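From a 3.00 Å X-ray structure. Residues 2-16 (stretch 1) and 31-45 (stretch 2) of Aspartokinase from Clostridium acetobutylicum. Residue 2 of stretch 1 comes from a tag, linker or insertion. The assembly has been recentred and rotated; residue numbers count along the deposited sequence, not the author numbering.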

# COMPACT_ATOMS: atom_id res chain seq x y z
N LEU B 2 15.93 48.47 -2.90
CA LEU B 2 16.59 47.25 -3.44
C LEU B 2 15.91 46.00 -2.86
O LEU B 2 14.89 46.11 -2.18
CB LEU B 2 18.10 47.30 -3.10
CG LEU B 2 19.12 46.52 -3.95
CD1 LEU B 2 18.73 46.38 -5.42
CD2 LEU B 2 20.49 47.17 -3.82
N LYS B 3 16.47 44.82 -3.13
CA LYS B 3 15.94 43.57 -2.59
C LYS B 3 15.83 43.60 -1.05
O LYS B 3 16.61 44.27 -0.37
CB LYS B 3 16.78 42.37 -3.07
N ILE B 4 14.83 42.88 -0.53
CA ILE B 4 14.59 42.73 0.91
C ILE B 4 14.80 41.27 1.32
O ILE B 4 13.91 40.43 1.14
CB ILE B 4 13.13 43.13 1.28
CG1 ILE B 4 12.87 44.60 0.98
CG2 ILE B 4 12.85 42.85 2.74
CD1 ILE B 4 12.77 44.91 -0.50
N VAL B 5 15.99 40.96 1.83
CA VAL B 5 16.29 39.63 2.35
C VAL B 5 16.02 39.63 3.84
O VAL B 5 16.25 40.62 4.51
CB VAL B 5 17.76 39.24 2.14
CG1 VAL B 5 17.97 37.80 2.56
CG2 VAL B 5 18.17 39.45 0.70
N VAL B 6 15.56 38.50 4.35
CA VAL B 6 15.27 38.32 5.76
C VAL B 6 16.07 37.13 6.23
O VAL B 6 16.05 36.08 5.58
CB VAL B 6 13.79 37.98 5.95
CG1 VAL B 6 13.51 37.53 7.38
CG2 VAL B 6 12.93 39.16 5.55
N THR B 7 16.75 37.25 7.36
CA THR B 7 17.69 36.23 7.79
C THR B 7 17.28 35.61 9.10
O THR B 7 16.81 36.31 9.99
CB THR B 7 19.07 36.84 7.99
OG1 THR B 7 18.98 37.84 9.01
CG2 THR B 7 19.55 37.49 6.70
N LYS B 8 17.45 34.29 9.23
CA LYS B 8 17.33 33.63 10.52
C LYS B 8 18.61 32.91 10.83
O LYS B 8 19.22 32.32 9.94
CB LYS B 8 16.20 32.60 10.57
CG LYS B 8 16.56 31.45 11.53
CD LYS B 8 15.42 30.54 11.94
CE LYS B 8 15.91 29.52 12.97
NZ LYS B 8 17.07 28.72 12.47
N PHE B 9 18.98 32.90 12.11
CA PHE B 9 20.15 32.18 12.60
C PHE B 9 19.77 31.25 13.73
O PHE B 9 19.05 31.64 14.64
CB PHE B 9 21.18 33.19 13.05
CG PHE B 9 21.65 34.06 11.95
CD1 PHE B 9 22.78 33.72 11.22
CD2 PHE B 9 20.94 35.19 11.60
CE1 PHE B 9 23.21 34.52 10.18
CE2 PHE B 9 21.36 36.00 10.56
CZ PHE B 9 22.50 35.66 9.85
N GLY B 10 20.27 30.02 13.66
CA GLY B 10 19.91 28.98 14.60
C GLY B 10 20.86 28.92 15.77
O GLY B 10 21.78 29.72 15.85
N GLY B 11 20.63 27.96 16.66
CA GLY B 11 21.40 27.82 17.89
C GLY B 11 22.89 27.68 17.68
O GLY B 11 23.68 28.28 18.39
N SER B 12 23.26 26.89 16.68
CA SER B 12 24.67 26.71 16.34
C SER B 12 25.30 28.01 15.84
O SER B 12 26.50 28.23 16.02
CB SER B 12 24.84 25.62 15.28
OG SER B 12 24.34 26.05 14.03
N SER B 13 24.49 28.87 15.21
CA SER B 13 24.95 30.18 14.74
C SER B 13 25.03 31.25 15.85
O SER B 13 25.55 32.35 15.63
CB SER B 13 24.04 30.69 13.62
OG SER B 13 23.76 29.65 12.69
N LEU B 14 24.51 30.93 17.03
CA LEU B 14 24.62 31.83 18.17
C LEU B 14 25.01 31.05 19.43
O LEU B 14 24.53 31.35 20.51
CB LEU B 14 23.30 32.56 18.38
CG LEU B 14 22.63 33.25 17.18
CD1 LEU B 14 21.20 33.66 17.52
CD2 LEU B 14 23.41 34.47 16.73
N ALA B 15 25.88 30.05 19.30
CA ALA B 15 26.27 29.24 20.46
C ALA B 15 27.16 30.02 21.44
O ALA B 15 27.14 29.77 22.65
CB ALA B 15 26.98 27.97 20.00
N ASP B 16 27.95 30.94 20.90
CA ASP B 16 28.87 31.73 21.70
C ASP B 16 29.29 33.01 20.96
O ASP B 16 28.77 33.31 19.89
CB ASP B 16 30.09 30.88 22.10
CG ASP B 16 30.87 30.37 20.92
OD1 ASP B 16 31.46 29.28 21.04
OD2 ASP B 16 30.91 31.04 19.86
N ALA B 31 23.88 44.66 2.46
CA ALA B 31 22.93 45.65 2.97
C ALA B 31 21.46 45.24 2.85
O ALA B 31 20.61 45.81 3.53
CB ALA B 31 23.14 46.99 2.29
N ASN B 32 21.15 44.27 1.99
CA ASN B 32 19.77 43.82 1.82
C ASN B 32 19.30 42.90 2.94
O ASN B 32 18.11 42.56 3.02
CB ASN B 32 19.60 43.14 0.47
CG ASN B 32 19.75 44.09 -0.71
OD1 ASN B 32 19.53 43.70 -1.85
ND2 ASN B 32 20.12 45.34 -0.44
N ARG B 33 20.22 42.48 3.81
CA ARG B 33 19.85 41.67 4.97
C ARG B 33 19.28 42.58 6.04
O ARG B 33 19.93 42.88 7.04
CB ARG B 33 21.04 40.85 5.46
CG ARG B 33 21.33 39.67 4.55
CD ARG B 33 22.69 39.04 4.78
NE ARG B 33 22.90 37.93 3.84
CZ ARG B 33 24.06 37.62 3.25
NH1 ARG B 33 25.17 38.32 3.47
NH2 ARG B 33 24.10 36.60 2.42
N LYS B 34 18.03 42.98 5.82
CA LYS B 34 17.37 43.97 6.66
C LYS B 34 16.80 43.38 7.96
O LYS B 34 16.89 44.00 9.02
CB LYS B 34 16.27 44.67 5.84
CG LYS B 34 16.82 45.45 4.65
CD LYS B 34 15.80 46.38 4.00
CE LYS B 34 16.24 47.85 4.01
NZ LYS B 34 17.53 48.17 3.32
N TYR B 35 16.23 42.17 7.90
CA TYR B 35 15.53 41.60 9.07
C TYR B 35 16.15 40.31 9.60
O TYR B 35 16.49 39.41 8.84
CB TYR B 35 14.05 41.45 8.73
CG TYR B 35 13.52 42.76 8.22
CD1 TYR B 35 13.54 43.88 9.04
CD2 TYR B 35 13.09 42.92 6.91
CE1 TYR B 35 13.11 45.11 8.59
CE2 TYR B 35 12.65 44.14 6.45
CZ TYR B 35 12.67 45.24 7.29
OH TYR B 35 12.24 46.46 6.85
N ILE B 36 16.29 40.23 10.92
CA ILE B 36 17.08 39.19 11.58
C ILE B 36 16.28 38.47 12.65
O ILE B 36 15.75 39.10 13.58
CB ILE B 36 18.34 39.79 12.25
CG1 ILE B 36 19.25 40.45 11.21
CG2 ILE B 36 19.11 38.71 13.00
CD1 ILE B 36 18.80 41.83 10.77
N ILE B 37 16.20 37.15 12.55
CA ILE B 37 15.44 36.35 13.50
C ILE B 37 16.37 35.35 14.17
O ILE B 37 16.91 34.47 13.50
CB ILE B 37 14.31 35.60 12.79
CG1 ILE B 37 13.27 36.58 12.24
CG2 ILE B 37 13.64 34.63 13.75
CD1 ILE B 37 13.76 37.46 11.11
N PRO B 38 16.58 35.47 15.50
CA PRO B 38 17.49 34.60 16.24
C PRO B 38 16.83 33.46 17.00
O PRO B 38 15.71 33.61 17.49
CB PRO B 38 18.10 35.55 17.26
CG PRO B 38 16.97 36.47 17.59
CD PRO B 38 16.18 36.63 16.32
N SER B 39 17.54 32.35 17.09
CA SER B 39 17.22 31.28 18.01
C SER B 39 17.92 31.56 19.32
O SER B 39 18.52 32.62 19.48
CB SER B 39 17.73 29.96 17.46
OG SER B 39 17.46 29.90 16.07
N ALA B 40 17.83 30.62 20.26
CA ALA B 40 18.52 30.74 21.54
C ALA B 40 19.84 30.02 21.42
O ALA B 40 19.98 29.15 20.56
CB ALA B 40 17.69 30.15 22.67
N PRO B 41 20.81 30.34 22.28
CA PRO B 41 22.13 29.75 22.13
C PRO B 41 22.12 28.22 22.15
O PRO B 41 21.61 27.59 23.08
CB PRO B 41 22.91 30.30 23.33
CG PRO B 41 22.24 31.59 23.64
CD PRO B 41 20.78 31.31 23.39
N GLY B 42 22.71 27.64 21.11
CA GLY B 42 22.85 26.21 21.00
C GLY B 42 23.88 25.68 21.96
O GLY B 42 24.67 26.44 22.49
N LYS B 43 23.87 24.37 22.17
CA LYS B 43 24.83 23.73 23.05
C LYS B 43 26.17 23.80 22.33
O LYS B 43 26.23 23.65 21.11
CB LYS B 43 24.46 22.28 23.35
CG LYS B 43 22.97 22.01 23.44
CD LYS B 43 22.63 20.89 24.42
CE LYS B 43 23.31 19.58 24.09
NZ LYS B 43 22.76 18.49 24.94
N ARG B 44 27.23 24.04 23.07
CA ARG B 44 28.55 24.18 22.47
C ARG B 44 29.35 22.89 22.57
O ARG B 44 30.38 22.75 21.90
CB ARG B 44 29.31 25.39 23.05
CG ARG B 44 29.21 25.62 24.55
CD ARG B 44 29.04 27.10 24.84
NE ARG B 44 29.27 27.45 26.25
CZ ARG B 44 28.41 27.25 27.24
NH1 ARG B 44 27.24 26.67 27.02
NH2 ARG B 44 28.73 27.61 28.47
N THR B 45 28.88 21.96 23.39
CA THR B 45 29.38 20.58 23.43
C THR B 45 28.23 19.66 23.80
O THR B 45 27.24 20.11 24.36
CB THR B 45 30.47 20.40 24.50
OG1 THR B 45 29.89 20.54 25.80
CG2 THR B 45 31.59 21.43 24.35

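Residues 5-9 and 33-38 form two neighbouring strands that run parallel. Their axes approach to 4.6 Å and their directions differ by 18°. The bonding begins where Val5 N donates to Asn32 O at 2.9 Å. Lys34 N then donates to Val5 O at 3.2 Å. Thr7 N donates to Tyr35 O at 2.6 Å in a nearly straight bond. Ile37 N returns a bond to Thr7 O at 2.8 Å, and Phe9 N donates to Ile37 O at 2.9 Å. Ser39 N closes the ladder by donating to Phe9 O at 3.0 Å.

The register is not uniform. Val5 pairs with Arg33, but Val6 pairs with Tyr35, so a beta bulge leaves Lys34 as the extra residue. Lys34 has helical phi and psi, and its side chain points sideways. Beyond the bulge the pairs run in step as far as Phe9 with Pro38. CA-H...O contacts supplement the ladder, as from Lys8 CA to Ile37 O at 3.1 Å. Pro38 lacks an amide hydrogen, but none is needed here, because the amides before and after it, Ile37 N and Ser39 N, make the bonds to Thr7 O and Phe9 O.

Side chains alternate between the two faces of the sheet. Val6, Lys8, Tyr35 and Ile37 share one face. Val6 CG1 packs on Ile37 CD1 at 3.7 Å, and Val6 CG2 meets Tyr35 CD2 at 4.0 Å. Ile4 CG2 lies 3.9 Å from Tyr35 CE2. Both methyls lie at the edge of the ring, near its plane. Branched and aromatic groups fill this buried layer without leaving polar atoms unpaired: the Tyr35 hydroxyl and the Lys8 amine are bonded elsewhere in the structure.

The other face carries Val5, Thr7, Phe9, Arg33, Ile36 and Pro38. Thr7 serves two roles here. Its OG1 donates to Tyr35 O at 2.9 Å, so that carbonyl accepts both the amide and the hydroxyl of one residue. Its methyl, CG2, lies 3.5 Å from Arg33 CG. Phe9 CD2 packs more loosely on Ile36 CG2, at 4.2 Å.

Asn32 points toward the first stretch and has the largest area covered by it. Its OD1 sits 3.5 Å from CG of Leu2, a tag residue. At the other end, Ser39 also points toward its partner. Its OG donates to Phe9 O at 2.8 Å, so the hydroxyl and amide of Ser39 converge on one carbonyl.

Past the strands, the loops stay in contact. Gly42 N donates to Gly11 O at 3.0 Å. The CA atoms of these glycines are 3.8 Å apart. A CB on Gly42 would fall 2.7 Å from Gly11 C and clash, so the absence of a side chain permits the close approach. Leu14 points toward the second stretch, and its CD1 covers Pro38 CB at 3.6 Å. Pro41 CA contacts Leu14 O at 3.3 Å. Small Ala15 fits beside this turn, with its CB 3.7 Å from Gly42 O. Together the two stretches bury 1072 Å², counting both sides.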